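Local structure of prolyl 4-hydroxylase (Phytophthora capsici LT1534, 6IUQ) at residues E11-D16 with A49-E54; K26-Q31 with G36-D41; F44-A49 with L174-K179. The protein probably catalyses the iron(II)- and 2-oxoglutarate-dependent hydroxylation of prolyl residues to 4-hydroxyproline in polypeptide substrates. One frame throughout, in Å; residues are numbered along the deposited sequence.

Interaction 1 of 3, residues E11-D16 with A49-E54; sequences ESFTRD and ASALLE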
ATOM      1  N   GLU A  11     -23.416  -1.623  17.011  1.00 36.55           N
ATOM      2  CA  GLU A  11     -22.987  -2.893  17.583  1.00 36.39           C
ATOM      3  C   GLU A  11     -22.029  -2.665  18.746  1.00 34.56           C
ATOM      4  O   GLU A  11     -21.256  -1.714  18.747  1.00 38.22           O
ATOM      5  CB  GLU A  11     -22.329  -3.752  16.504  1.00 40.92           C
ATOM      6  CG  GLU A  11     -21.638  -5.001  17.020  1.00 44.61           C
ATOM      7  CD  GLU A  11     -21.067  -5.847  15.896  1.00 45.81           C
ATOM      8  OE1 GLU A  11     -20.124  -6.650  16.150  1.00 41.34           O
ATOM      9  OE2 GLU A  11     -21.574  -5.703  14.760  1.00 44.08           O
ATOM     10  N   SER A  12     -22.085  -3.529  19.745  1.00 32.14           N
ATOM     11  CA  SER A  12     -21.208  -3.370  20.882  1.00 40.81           C
ATOM     12  C   SER A  12     -19.780  -3.709  20.450  1.00 36.00           C
ATOM     13  O   SER A  12     -19.583  -4.558  19.586  1.00 40.45           O
ATOM     14  CB  SER A  12     -21.676  -4.248  22.044  1.00 34.47           C
ATOM     15  OG  SER A  12     -21.245  -5.580  21.879  1.00 40.29           O
ATOM     16  N   PHE A  13     -18.788  -3.034  21.017  1.00 30.04           N
ATOM     17  CA  PHE A  13     -17.405  -3.315  20.636  1.00 33.60           C
ATOM     18  C   PHE A  13     -16.414  -3.021  21.746  1.00 31.81           C
ATOM     19  O   PHE A  13     -16.725  -2.343  22.716  1.00 33.15           O
ATOM     20  CB  PHE A  13     -17.019  -2.511  19.396  1.00 29.99           C
ATOM     21  CG  PHE A  13     -16.853  -1.043  19.660  1.00 30.41           C
ATOM     22  CD1 PHE A  13     -17.956  -0.207  19.699  1.00 27.41           C
ATOM     23  CD2 PHE A  13     -15.587  -0.499  19.860  1.00 26.80           C
ATOM     24  CE1 PHE A  13     -17.805   1.153  19.944  1.00 33.87           C
ATOM     25  CE2 PHE A  13     -15.422   0.856  20.098  1.00 27.25           C
ATOM     26  CZ  PHE A  13     -16.532   1.688  20.142  1.00 28.05           C
ATOM     27  N   THR A  14     -15.204  -3.528  21.573  1.00 35.58           N
ATOM     28  CA  THR A  14     -14.116  -3.257  22.496  1.00 35.94           C
ATOM     29  C   THR A  14     -12.943  -2.635  21.757  1.00 35.76           C
ATOM     30  O   THR A  14     -12.431  -3.212  20.795  1.00 35.21           O
ATOM     31  CB  THR A  14     -13.618  -4.539  23.189  1.00 38.03           C
ATOM     32  OG1 THR A  14     -14.740  -5.302  23.645  1.00 44.10           O
ATOM     33  CG2 THR A  14     -12.741  -4.183  24.367  1.00 34.41           C
ATOM     34  N   ARG A  15     -12.528  -1.454  22.197  1.00 35.39           N
ATOM     35  CA  ARG A  15     -11.285  -0.880  21.724  1.00 30.27           C
ATOM     36  C   ARG A  15     -10.162  -1.772  22.251  1.00 32.95           C
ATOM     37  O   ARG A  15      -9.675  -1.563  23.357  1.00 38.09           O
ATOM     38  CB  ARG A  15     -11.134   0.556  22.210  1.00 25.37           C
ATOM     39  CG  ARG A  15      -9.935   1.283  21.669  1.00 26.76           C
ATOM     40  CD  ARG A  15      -9.871   2.662  22.286  1.00 28.26           C
ATOM     41  NE  ARG A  15     -11.053   3.467  21.974  1.00 27.27           N
ATOM     42  CZ  ARG A  15     -11.328   4.628  22.565  1.00 31.78           C
ATOM     43  NH1 ARG A  15     -10.521   5.098  23.513  1.00 25.54           N
ATOM     44  NH2 ARG A  15     -12.414   5.309  22.225  1.00 29.01           N
ATOM     45  N   ASP A  16      -9.773  -2.774  21.465  1.00 34.66           N
ATOM     46  CA  ASP A  16      -8.918  -3.855  21.969  1.00 37.09           C
ATOM     47  C   ASP A  16      -7.473  -3.766  21.468  1.00 31.31           C
ATOM     48  O   ASP A  16      -7.078  -4.493  20.547  1.00 27.33           O
ATOM     49  CB  ASP A  16      -9.513  -5.226  21.595  1.00 31.87           C
ATOM     50  CG  ASP A  16      -9.015  -6.351  22.510  1.00 38.91           C
ATOM     51  OD1 ASP A  16      -7.988  -6.146  23.205  1.00 34.49           O
ATOM     52  OD2 ASP A  16      -9.646  -7.437  22.536  1.00 42.06           O
ATOM     53  N   ALA A  49     -14.062  -2.720  14.087  1.00 23.07           N
ATOM     54  CA  ALA A  49     -14.084  -2.326  12.676  1.00 23.37           C
ATOM     55  C   ALA A  49     -15.391  -1.633  12.268  1.00 25.17           C
ATOM     56  O   ALA A  49     -15.368  -0.642  11.532  1.00 27.06           O
ATOM     57  CB  ALA A  49     -13.840  -3.530  11.784  1.00 23.37           C
ATOM     58  N   SER A  50     -16.527  -2.137  12.739  1.00 23.86           N
ATOM     59  CA  SER A  50     -17.815  -1.490  12.455  1.00 25.78           C
ATOM     60  C   SER A  50     -17.905  -0.077  13.017  1.00 24.30           C
ATOM     61  O   SER A  50     -18.416   0.840  12.359  1.00 27.22           O
ATOM     62  CB  SER A  50     -18.980  -2.313  13.018  1.00 29.09           C
ATOM     63  OG  SER A  50     -19.156  -3.517  12.301  1.00 40.03           O
ATOM     64  N   ALA A  51     -17.449   0.080  14.255  1.00 22.61           N
ATOM     65  CA  ALA A  51     -17.397   1.387  14.907  1.00 23.09           C
ATOM     66  C   ALA A  51     -16.597   2.415  14.092  1.00 23.57           C
ATOM     67  O   ALA A  51     -17.034   3.548  13.923  1.00 22.27           O
ATOM     68  CB  ALA A  51     -16.811   1.246  16.286  1.00 20.03           C
ATOM     69  N   LEU A  52     -15.430   2.017  13.591  1.00 24.06           N
ATOM     70  CA  LEU A  52     -14.573   2.915  12.813  1.00 21.09           C
ATOM     71  C   LEU A  52     -15.282   3.307  11.512  1.00 30.00           C
ATOM     72  O   LEU A  52     -15.251   4.478  11.110  1.00 26.49           O
ATOM     73  CB  LEU A  52     -13.213   2.255  12.521  1.00 19.14           C
ATOM     74  CG  LEU A  52     -12.280   2.040  13.732  1.00 23.13           C
ATOM     75  CD1 LEU A  52     -11.143   1.071  13.420  1.00 16.91           C
ATOM     76  CD2 LEU A  52     -11.723   3.358  14.216  1.00 13.62           C
ATOM     77  N   LEU A  53     -15.939   2.329  10.878  1.00 25.06           N
ATOM     78  CA  LEU A  53     -16.698   2.561   9.639  1.00 29.47           C
ATOM     79  C   LEU A  53     -17.849   3.542   9.870  1.00 26.64           C
ATOM     80  O   LEU A  53     -18.059   4.447   9.066  1.00 31.09           O
ATOM     81  CB  LEU A  53     -17.247   1.232   9.063  1.00 27.43           C
ATOM     82  CG  LEU A  53     -18.172   1.287   7.832  1.00 24.70           C
ATOM     83  CD1 LEU A  53     -17.515   1.990   6.646  1.00 24.96           C
ATOM     84  CD2 LEU A  53     -18.674  -0.110   7.420  1.00 22.14           C
ATOM     85  N   GLU A  54     -18.586   3.368  10.965  1.00 24.07           N
ATOM     86  CA  GLU A  54     -19.684   4.278  11.292  1.00 28.33           C
ATOM     87  C   GLU A  54     -19.179   5.715  11.393  1.00 30.03           C
ATOM     88  O   GLU A  54     -19.764   6.628  10.803  1.00 30.17           O
ATOM     89  CB  GLU A  54     -20.387   3.853  12.589  1.00 27.40           C
ATOM     90  CG  GLU A  54     -21.246   2.591  12.427  1.00 39.06           C
ATOM     91  CD  GLU A  54     -21.989   2.178  13.705  1.00 51.73           C
ATOM     92  OE1 GLU A  54     -22.761   3.010  14.237  1.00 48.40           O
ATOM     93  OE2 GLU A  54     -21.815   1.010  14.157  1.00 51.28           O
TER
HETATM   94  O   HOH W   1     -22.311  -3.889  12.755  1.00 52.46           O
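Phe13 lays one face of its ring on the methyl of Ala51, and this is the tight part of the contact. Ala51 CB stands 3.7 Å from the centre of the Phe13 ring and only 8° off the ring normal. It therefore touches all six ring carbons almost equally, the nearest being Phe13 CE1 at 3.8 Å, in a textbook CH-pi arrangement. With chi1 at 72°, Phe13 CG sits between the backbone N and the carbonyl carbon, which swings the ring from the extended chain onto the helix. Tyr9 meets this ring edge-to-face. The irregular, extended segment that precedes helix 17-23 thus packs on a face of helix 46-61, where the small side chain of Ala51 lets the ring lie close.

Along the same segment the contact turns polar and loose. Glu11 OE2 and Ser50 OG are 4.1 Å apart, too far for a direct bond, and one water joins them, donating to Glu11 OE2 at 2.8 Å and to Ser50 OG at 3.2 Å. Ser50 OG also bonds back to the carbonyl of His46 one turn earlier, and Glu11 OE1 is hydrogen-bonded to His46 ND1. The carboxylate of Glu54 keeps its distance from that of Glu11, their OE2 atoms lying 6.7 Å apart, and instead accepts the backbone N-H of Lys10.

Interaction 2 of 3, residues K26-Q31 with G36-D41; sequences KEVCDQ and GYVVID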
ATOM      1  N   LYS A  26       5.434 -11.588  15.320  1.00 34.57           N
ATOM      2  CA  LYS A  26       6.749 -11.891  14.755  1.00 32.24           C
ATOM      3  C   LYS A  26       6.635 -12.558  13.379  1.00 31.38           C
ATOM      4  O   LYS A  26       7.352 -12.214  12.445  1.00 29.89           O
ATOM      5  CB  LYS A  26       7.519 -12.795  15.717  1.00 35.70           C
ATOM      6  CG  LYS A  26       8.754 -13.448  15.146  1.00 38.82           C
ATOM      7  CD  LYS A  26       9.807 -12.413  14.863  1.00 47.40           C
ATOM      8  CE  LYS A  26      11.171 -13.044  14.611  1.00 47.69           C
ATOM      9  NZ  LYS A  26      12.157 -11.965  14.315  1.00 50.07           N
ATOM     10  N   GLU A  27       5.716 -13.504  13.257  1.00 29.72           N
ATOM     11  CA  GLU A  27       5.507 -14.215  11.999  1.00 33.95           C
ATOM     12  C   GLU A  27       4.998 -13.292  10.896  1.00 30.02           C
ATOM     13  O   GLU A  27       5.453 -13.356   9.748  1.00 22.87           O
ATOM     14  CB  GLU A  27       4.527 -15.370  12.207  1.00 32.80           C
ATOM     15  CG  GLU A  27       4.906 -16.296  13.380  1.00 49.82           C
ATOM     16  CD  GLU A  27       4.210 -15.918  14.693  1.00 53.42           C
ATOM     17  OE1 GLU A  27       3.097 -16.443  14.942  1.00 55.53           O
ATOM     18  OE2 GLU A  27       4.776 -15.114  15.476  1.00 49.42           O
ATOM     19  N   VAL A  28       4.041 -12.445  11.258  1.00 26.28           N
ATOM     20  CA  VAL A  28       3.493 -11.455  10.352  1.00 21.61           C
ATOM     21  C   VAL A  28       4.617 -10.517   9.884  1.00 22.87           C
ATOM     22  O   VAL A  28       4.788 -10.279   8.686  1.00 26.52           O
ATOM     23  CB  VAL A  28       2.325 -10.675  11.034  1.00 26.34           C
ATOM     24  CG1 VAL A  28       2.079  -9.309  10.376  1.00 20.27           C
ATOM     25  CG2 VAL A  28       1.049 -11.519  11.019  1.00 17.34           C
ATOM     26  N   CYS A  29       5.423 -10.037  10.820  1.00 23.39           N
ATOM     27  CA  CYS A  29       6.525  -9.148  10.475  1.00 25.45           C
ATOM     28  C   CYS A  29       7.581  -9.842   9.627  1.00 23.09           C
ATOM     29  O   CYS A  29       8.134  -9.224   8.719  1.00 23.87           O
ATOM     30  CB  CYS A  29       7.161  -8.560  11.734  1.00 19.27           C
ATOM     31  SG  CYS A  29       6.065  -7.369  12.563  1.00 25.87           S
ATOM     32  N   ASP A  30       7.859 -11.115   9.895  1.00 24.88           N
ATOM     33  CA  ASP A  30       8.832 -11.844   9.081  1.00 25.12           C
ATOM     34  C   ASP A  30       8.328 -11.993   7.648  1.00 25.65           C
ATOM     35  O   ASP A  30       9.118 -11.951   6.703  1.00 25.31           O
ATOM     36  CB  ASP A  30       9.135 -13.232   9.653  1.00 27.06           C
ATOM     37  CG  ASP A  30       9.914 -13.176  10.960  1.00 41.84           C
ATOM     38  OD1 ASP A  30      10.514 -12.114  11.276  1.00 37.48           O
ATOM     39  OD2 ASP A  30       9.922 -14.214  11.672  1.00 42.77           O
ATOM     40  N   GLN A  31       7.020 -12.176   7.484  1.00 21.53           N
ATOM     41  CA  GLN A  31       6.456 -12.290   6.143  1.00 21.15           C
ATOM     42  C   GLN A  31       6.508 -10.957   5.407  1.00 24.93           C
ATOM     43  O   GLN A  31       6.839 -10.905   4.224  1.00 20.59           O
ATOM     44  CB  GLN A  31       5.019 -12.794   6.178  1.00 22.56           C
ATOM     45  CG  GLN A  31       4.606 -13.347   4.812  1.00 34.15           C
ATOM     46  CD  GLN A  31       3.132 -13.673   4.687  1.00 40.36           C
ATOM     47  OE1 GLN A  31       2.609 -14.544   5.404  1.00 42.93           O
ATOM     48  NE2 GLN A  31       2.449 -12.988   3.751  1.00 29.39           N
ATOM     49  N   GLY A  36       7.310  -8.985   1.261  1.00 20.26           N
ATOM     50  CA  GLY A  36       7.068  -7.609   0.867  1.00 14.51           C
ATOM     51  C   GLY A  36       5.686  -7.131   1.273  1.00 15.80           C
ATOM     52  O   GLY A  36       5.408  -5.942   1.280  1.00 15.84           O
ATOM     53  N   TYR A  37       4.825  -8.074   1.635  1.00 17.57           N
ATOM     54  CA  TYR A  37       3.464  -7.781   2.031  1.00 13.05           C
ATOM     55  C   TYR A  37       2.990  -8.839   2.987  1.00 18.84           C
ATOM     56  O   TYR A  37       3.531  -9.939   3.014  1.00 19.20           O
ATOM     57  CB  TYR A  37       2.539  -7.772   0.831  1.00 18.88           C
ATOM     58  CG  TYR A  37       2.346  -9.167   0.268  1.00 18.48           C
ATOM     59  CD1 TYR A  37       3.267  -9.702  -0.615  1.00 19.80           C
ATOM     60  CD2 TYR A  37       1.260  -9.949   0.634  1.00 22.15           C
ATOM     61  CE1 TYR A  37       3.118 -10.948  -1.123  1.00 20.59           C
ATOM     62  CE2 TYR A  37       1.104 -11.225   0.125  1.00 22.34           C
ATOM     63  CZ  TYR A  37       2.038 -11.716  -0.751  1.00 25.86           C
ATOM     64  OH  TYR A  37       1.900 -12.978  -1.280  1.00 33.84           O
ATOM     65  N   VAL A  38       1.917  -8.545   3.707  1.00 18.06           N
ATOM     66  CA  VAL A  38       1.258  -9.563   4.494  1.00 17.39           C
ATOM     67  C   VAL A  38      -0.212  -9.172   4.715  1.00 19.90           C
ATOM     68  O   VAL A  38      -0.533  -7.989   4.828  1.00 16.64           O
ATOM     69  CB  VAL A  38       2.013  -9.783   5.828  1.00 23.46           C
ATOM     70  CG1 VAL A  38       2.060  -8.496   6.663  1.00 14.07           C
ATOM     71  CG2 VAL A  38       1.422 -10.955   6.605  1.00 17.59           C
ATOM     72  N   VAL A  39      -1.098 -10.171   4.714  1.00 16.44           N
ATOM     73  CA  VAL A  39      -2.532  -9.973   4.872  1.00 15.54           C
ATOM     74  C   VAL A  39      -3.008 -10.502   6.233  1.00 23.16           C
ATOM     75  O   VAL A  39      -2.642 -11.601   6.631  1.00 21.71           O
ATOM     76  CB  VAL A  39      -3.313 -10.684   3.765  1.00 20.35           C
ATOM     77  CG1 VAL A  39      -4.825 -10.542   4.007  1.00 20.65           C
ATOM     78  CG2 VAL A  39      -2.901 -10.141   2.376  1.00 15.63           C
ATOM     79  N   ILE A  40      -3.798  -9.711   6.954  1.00 20.52           N
ATOM     80  CA  ILE A  40      -4.317 -10.117   8.255  1.00 20.12           C
ATOM     81  C   ILE A  40      -5.839 -10.003   8.299  1.00 22.20           C
ATOM     82  O   ILE A  40      -6.385  -8.897   8.260  1.00 24.43           O
ATOM     83  CB  ILE A  40      -3.748  -9.264   9.394  1.00 22.63           C
ATOM     84  CG1 ILE A  40      -2.282  -8.917   9.139  1.00 23.21           C
ATOM     85  CG2 ILE A  40      -3.921  -9.979  10.743  1.00 22.16           C
ATOM     86  CD1 ILE A  40      -1.664  -8.142  10.273  1.00 27.88           C
ATOM     87  N   ASP A  41      -6.519 -11.143   8.374  1.00 16.66           N
ATOM     88  CA  ASP A  41      -7.969 -11.161   8.420  1.00 24.08           C
ATOM     89  C   ASP A  41      -8.461 -10.984   9.844  1.00 25.90           C
ATOM     90  O   ASP A  41      -7.786 -11.391  10.791  1.00 23.71           O
ATOM     91  CB  ASP A  41      -8.510 -12.462   7.832  1.00 26.86           C
ATOM     92  CG  ASP A  41      -8.421 -12.492   6.309  1.00 30.33           C
ATOM     93  OD1 ASP A  41      -8.889 -11.531   5.660  1.00 32.69           O
ATOM     94  OD2 ASP A  41      -7.874 -13.470   5.769  1.00 37.30           O
TER
HETATM   95  O   HOH W   2      -0.491 -12.989   3.608  1.00 27.90           O
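Val28 and Gln31, one turn apart on helix 26-35, grip the strand that follows that helix in the chain. The pair is a helix-turn-strand unit that leads into the double-stranded beta-helix (DSBH) core: strand 37-40 is an outermost strand of the six-stranded antiparallel sheet, bonded to strand 204-209. The axes of segments 26-31 and 37-40 come within 7.6 Å, at 143° and so roughly antiparallel. Gly36, with positive phi, ends the helix and lets the chain turn back.

At the start of the helix Lys26 makes a long, weak salt bridge with Asp30 on its own helix. The apolar part begins with Val28. Its CG1 methyl, anti to the backbone N (chi1 158°), is the one that touches: Val28 CG1 meets Val38 CG1 at 3.8 Å and Ile40 CD1 at 3.9 Å, each pair of side chains crossing at about a right angle. Cys29 turns away from the strand towards helix 118-126.

Gln31 has an extended chain. It drapes its amide past Val38, whose CG2 methyl lies 3.7 Å from Gln31 CD, and approaches the ring of Tyr37 obliquely. Because Gly36, Val38 and Ile40 pair with strand 204-209, the backbone groups of Tyr37 and Val39 point to the outer edge of the sheet, where the amide can serve them. Gln31 NE2 gives a weak, bent bond to Tyr37 O at 3.3 Å (146°). It also donates to a water at 2.9 Å, and that water accepts Val39 N at 3.1 Å.

Interaction 3 of 3, residues F44-A49 with L174-K179; sequences FGHGWA and LNEGWK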
ATOM      1  N   PHE A  44      -9.054  -6.192  13.742  1.00 22.32           N
ATOM      2  CA  PHE A  44      -9.565  -5.405  14.865  1.00 23.92           C
ATOM      3  C   PHE A  44     -10.719  -6.099  15.581  1.00 28.05           C
ATOM      4  O   PHE A  44     -10.993  -5.819  16.753  1.00 28.07           O
ATOM      5  CB  PHE A  44     -10.023  -4.013  14.401  1.00 24.76           C
ATOM      6  CG  PHE A  44      -8.897  -3.103  14.002  1.00 22.45           C
ATOM      7  CD1 PHE A  44      -8.288  -3.233  12.763  1.00 24.06           C
ATOM      8  CD2 PHE A  44      -8.437  -2.121  14.875  1.00 25.80           C
ATOM      9  CE1 PHE A  44      -7.222  -2.389  12.390  1.00 28.17           C
ATOM     10  CE2 PHE A  44      -7.373  -1.264  14.518  1.00 24.78           C
ATOM     11  CZ  PHE A  44      -6.766  -1.401  13.274  1.00 25.13           C
ATOM     12  N   GLY A  45     -11.393  -7.004  14.878  1.00 25.02           N
ATOM     13  CA  GLY A  45     -12.618  -7.592  15.381  1.00 25.72           C
ATOM     14  C   GLY A  45     -13.788  -6.844  14.772  1.00 30.74           C
ATOM     15  O   GLY A  45     -13.680  -5.663  14.424  1.00 27.78           O
ATOM     16  N   HIS A  46     -14.914  -7.524  14.647  1.00 29.44           N
ATOM     17  CA  HIS A  46     -16.019  -7.004  13.866  1.00 28.94           C
ATOM     18  C   HIS A  46     -16.671  -5.765  14.465  1.00 28.48           C
ATOM     19  O   HIS A  46     -17.035  -4.835  13.738  1.00 28.38           O
ATOM     20  CB  HIS A  46     -17.079  -8.091  13.663  1.00 33.88           C
ATOM     21  CG  HIS A  46     -18.187  -7.670  12.755  1.00 32.07           C
ATOM     22  ND1 HIS A  46     -19.355  -7.109  13.220  1.00 36.25           N
ATOM     23  CD2 HIS A  46     -18.276  -7.668  11.404  1.00 43.86           C
ATOM     24  CE1 HIS A  46     -20.132  -6.807  12.194  1.00 43.04           C
ATOM     25  NE2 HIS A  46     -19.500  -7.135  11.082  1.00 48.31           N
ATOM     26  N   GLY A  47     -16.831  -5.746  15.783  1.00 26.56           N
ATOM     27  CA  GLY A  47     -17.462  -4.607  16.433  1.00 24.35           C
ATOM     28  C   GLY A  47     -16.622  -3.361  16.243  1.00 25.06           C
ATOM     29  O   GLY A  47     -17.116  -2.321  15.807  1.00 24.36           O
ATOM     30  N   TRP A  48     -15.335  -3.483  16.550  1.00 24.75           N
ATOM     31  CA  TRP A  48     -14.404  -2.359  16.489  1.00 24.77           C
ATOM     32  C   TRP A  48     -14.265  -1.829  15.054  1.00 25.58           C
ATOM     33  O   TRP A  48     -14.373  -0.622  14.826  1.00 23.16           O
ATOM     34  CB  TRP A  48     -13.054  -2.783  17.074  1.00 23.65           C
ATOM     35  CG  TRP A  48     -12.078  -1.665  17.349  1.00 27.49           C
ATOM     36  CD1 TRP A  48     -12.313  -0.320  17.277  1.00 22.66           C
ATOM     37  CD2 TRP A  48     -10.698  -1.813  17.716  1.00 23.67           C
ATOM     38  NE1 TRP A  48     -11.160   0.378  17.584  1.00 25.74           N
ATOM     39  CE2 TRP A  48     -10.157  -0.519  17.848  1.00 26.15           C
ATOM     40  CE3 TRP A  48      -9.868  -2.918  17.936  1.00 25.03           C
ATOM     41  CZ2 TRP A  48      -8.828  -0.300  18.201  1.00 21.50           C
ATOM     42  CZ3 TRP A  48      -8.556  -2.704  18.278  1.00 28.07           C
ATOM     43  CH2 TRP A  48      -8.043  -1.403  18.406  1.00 25.34           C
ATOM     44  N   ALA A  49     -14.062  -2.720  14.087  1.00 23.07           N
ATOM     45  CA  ALA A  49     -14.084  -2.326  12.676  1.00 23.37           C
ATOM     46  C   ALA A  49     -15.391  -1.633  12.268  1.00 25.17           C
ATOM     47  O   ALA A  49     -15.368  -0.642  11.532  1.00 27.06           O
ATOM     48  CB  ALA A  49     -13.840  -3.530  11.784  1.00 23.37           C
ATOM     49  N   LEU A 174     -12.914  -2.064   4.882  1.00 25.67           N
ATOM     50  CA  LEU A 174     -14.120  -1.906   5.668  1.00 31.33           C
ATOM     51  C   LEU A 174     -15.380  -2.052   4.819  1.00 33.10           C
ATOM     52  O   LEU A 174     -16.300  -1.248   4.924  1.00 34.11           O
ATOM     53  CB  LEU A 174     -14.105  -0.545   6.367  1.00 27.59           C
ATOM     54  CG  LEU A 174     -13.051  -0.346   7.461  1.00 29.69           C
ATOM     55  CD1 LEU A 174     -12.972   1.088   7.925  1.00 27.59           C
ATOM     56  CD2 LEU A 174     -13.353  -1.224   8.651  1.00 25.61           C
ATOM     57  N   ASN A 175     -15.413  -3.083   3.980  1.00 31.10           N
ATOM     58  CA  ASN A 175     -16.569  -3.339   3.126  1.00 31.74           C
ATOM     59  C   ASN A 175     -17.242  -4.662   3.504  1.00 33.69           C
ATOM     60  O   ASN A 175     -16.722  -5.743   3.201  1.00 31.74           O
ATOM     61  CB  ASN A 175     -16.135  -3.334   1.655  1.00 31.85           C
ATOM     62  CG  ASN A 175     -15.206  -2.160   1.332  1.00 37.04           C
ATOM     63  OD1 ASN A 175     -15.629  -0.988   1.319  1.00 30.93           O
ATOM     64  ND2 ASN A 175     -13.929  -2.465   1.100  1.00 32.06           N
ATOM     65  N   GLU A 176     -18.385  -4.591   4.182  1.00 41.26           N
ATOM     66  CA  GLU A 176     -19.002  -5.816   4.701  1.00 38.70           C
ATOM     67  C   GLU A 176     -19.768  -6.581   3.634  1.00 40.65           C
ATOM     68  O   GLU A 176     -20.479  -6.001   2.816  1.00 39.24           O
ATOM     69  CB  GLU A 176     -19.922  -5.518   5.884  1.00 45.19           C
ATOM     70  CG  GLU A 176     -19.529  -6.349   7.106  1.00 53.88           C
ATOM     71  CD  GLU A 176     -20.615  -6.449   8.146  1.00 60.16           C
ATOM     72  OE1 GLU A 176     -21.097  -5.392   8.609  1.00 66.23           O
ATOM     73  OE2 GLU A 176     -20.970  -7.593   8.517  1.00 62.45           O
ATOM     74  N   GLY A 177     -19.601  -7.897   3.643  1.00 40.78           N
ATOM     75  CA  GLY A 177     -20.244  -8.739   2.658  1.00 47.22           C
ATOM     76  C   GLY A 177     -19.761  -8.428   1.256  1.00 48.73           C
ATOM     77  O   GLY A 177     -20.539  -8.529   0.302  1.00 50.94           O
ATOM     78  N   TRP A 178     -18.492  -8.028   1.133  1.00 46.40           N
ATOM     79  CA  TRP A 178     -17.861  -7.881  -0.175  1.00 38.04           C
ATOM     80  C   TRP A 178     -18.042  -9.199  -0.916  1.00 34.51           C
ATOM     81  O   TRP A 178     -17.950 -10.264  -0.309  1.00 36.65           O
ATOM     82  CB  TRP A 178     -16.364  -7.520  -0.052  1.00 36.81           C
ATOM     83  CG  TRP A 178     -15.673  -7.392  -1.396  1.00 29.33           C
ATOM     84  CD1 TRP A 178     -15.511  -6.250  -2.137  1.00 25.53           C
ATOM     85  CD2 TRP A 178     -15.099  -8.454  -2.168  1.00 26.11           C
ATOM     86  NE1 TRP A 178     -14.848  -6.536  -3.310  1.00 29.89           N
ATOM     87  CE2 TRP A 178     -14.594  -7.881  -3.359  1.00 27.08           C
ATOM     88  CE3 TRP A 178     -14.952  -9.827  -1.963  1.00 28.73           C
ATOM     89  CZ2 TRP A 178     -13.954  -8.637  -4.340  1.00 31.15           C
ATOM     90  CZ3 TRP A 178     -14.315 -10.588  -2.960  1.00 32.89           C
ATOM     91  CH2 TRP A 178     -13.822  -9.984  -4.125  1.00 29.79           C
ATOM     92  N   LYS A 179     -18.326  -9.132  -2.214  1.00 31.91           N
ATOM     93  CA  LYS A 179     -18.534 -10.339  -3.008  1.00 38.46           C
ATOM     94  C   LYS A 179     -17.739 -10.231  -4.297  1.00 38.90           C
ATOM     95  O   LYS A 179     -17.433  -9.122  -4.752  1.00 34.88           O
ATOM     96  CB  LYS A 179     -20.025 -10.547  -3.330  1.00 45.67           C
ATOM     97  CG  LYS A 179     -20.611  -9.433  -4.200  1.00 51.60           C
ATOM     98  CD  LYS A 179     -22.123  -9.542  -4.411  1.00 56.10           C
ATOM     99  CE  LYS A 179     -22.615  -8.399  -5.303  1.00 62.57           C
ATOM    100  NZ  LYS A 179     -22.043  -8.523  -6.689  1.00 53.84           N
TER
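The imidazole of His46 meets Glu176 at its edge, while the two flat groups stand nearly upright to each other, ring and carboxylate planes 74° apart. His46 NE2 donates to Glu176 OE2 at 3.0 Å with an N-H...O angle of 153°. The oxygen lies somewhat tilted from the ring plane, and the N-H comes at it from above the carboxylate plane. Glu176 OE1 is also near, 3.4 Å from His46 NE2, but the angle is too poor for a bond. On the buried side of the helix Phe44 puts CD2 over one face of the Trp48 indole, offset toward the rim.

A chi1 of -174°, with CG trans to N, carries the His46 ring off the first turn of the helix and across to the loop. Its ND1 is already engaged by Glu11, so the ring bridges two carboxylates, a setting that would tend to favour the doubly protonated form.

Beneath this exposed bridge lies a small apolar contact. Leu174 CD2 packs 3.9 Å from Ala49 CB and 3.6 Å from Ala49 O, the leucine branch resting against methyl and carbonyl together. Glu176 is the second residue of a type II turn from Asn175 to Trp178, with Gly177 at the third place, where positive phi is usual. Asn175 anchors the turn through bonds to Pro200 O and Tyr225 N, and Asp203 accepts the backbone N-H groups of Phe44 and of the N-cap residue Gly45.

The result is the N-terminal end of helix 46-61 docked on the loop leaving strand 166-173 of the larger sheet, an arrangement in keeping with a DSBH core flanked by helices from the N-terminal part of the chain.

How the interactions relate
Interactions 1 and 3 use helix 46-61 in succession: their centres lie about 9 Å apart, they share Ala49, and their segments alternate along the chain. His46 ties them, engaging both Glu11 and Glu176. Interaction 2 is more distant, its centre about 23 Å from that of interaction 1 and about 19 Å from that of interaction 3. In sequence it is nested inside the loop closed by interaction 1 and finishes before interaction 3 opens. Interaction 2 backs an outer strand of the six-stranded sheet, interaction 3 docks the helix on a loop leaving that sheet, and interaction 1 adds the N-terminal segment to the helix. None of the contact residues is an iron ligand; these are His156, Asp158 and His215.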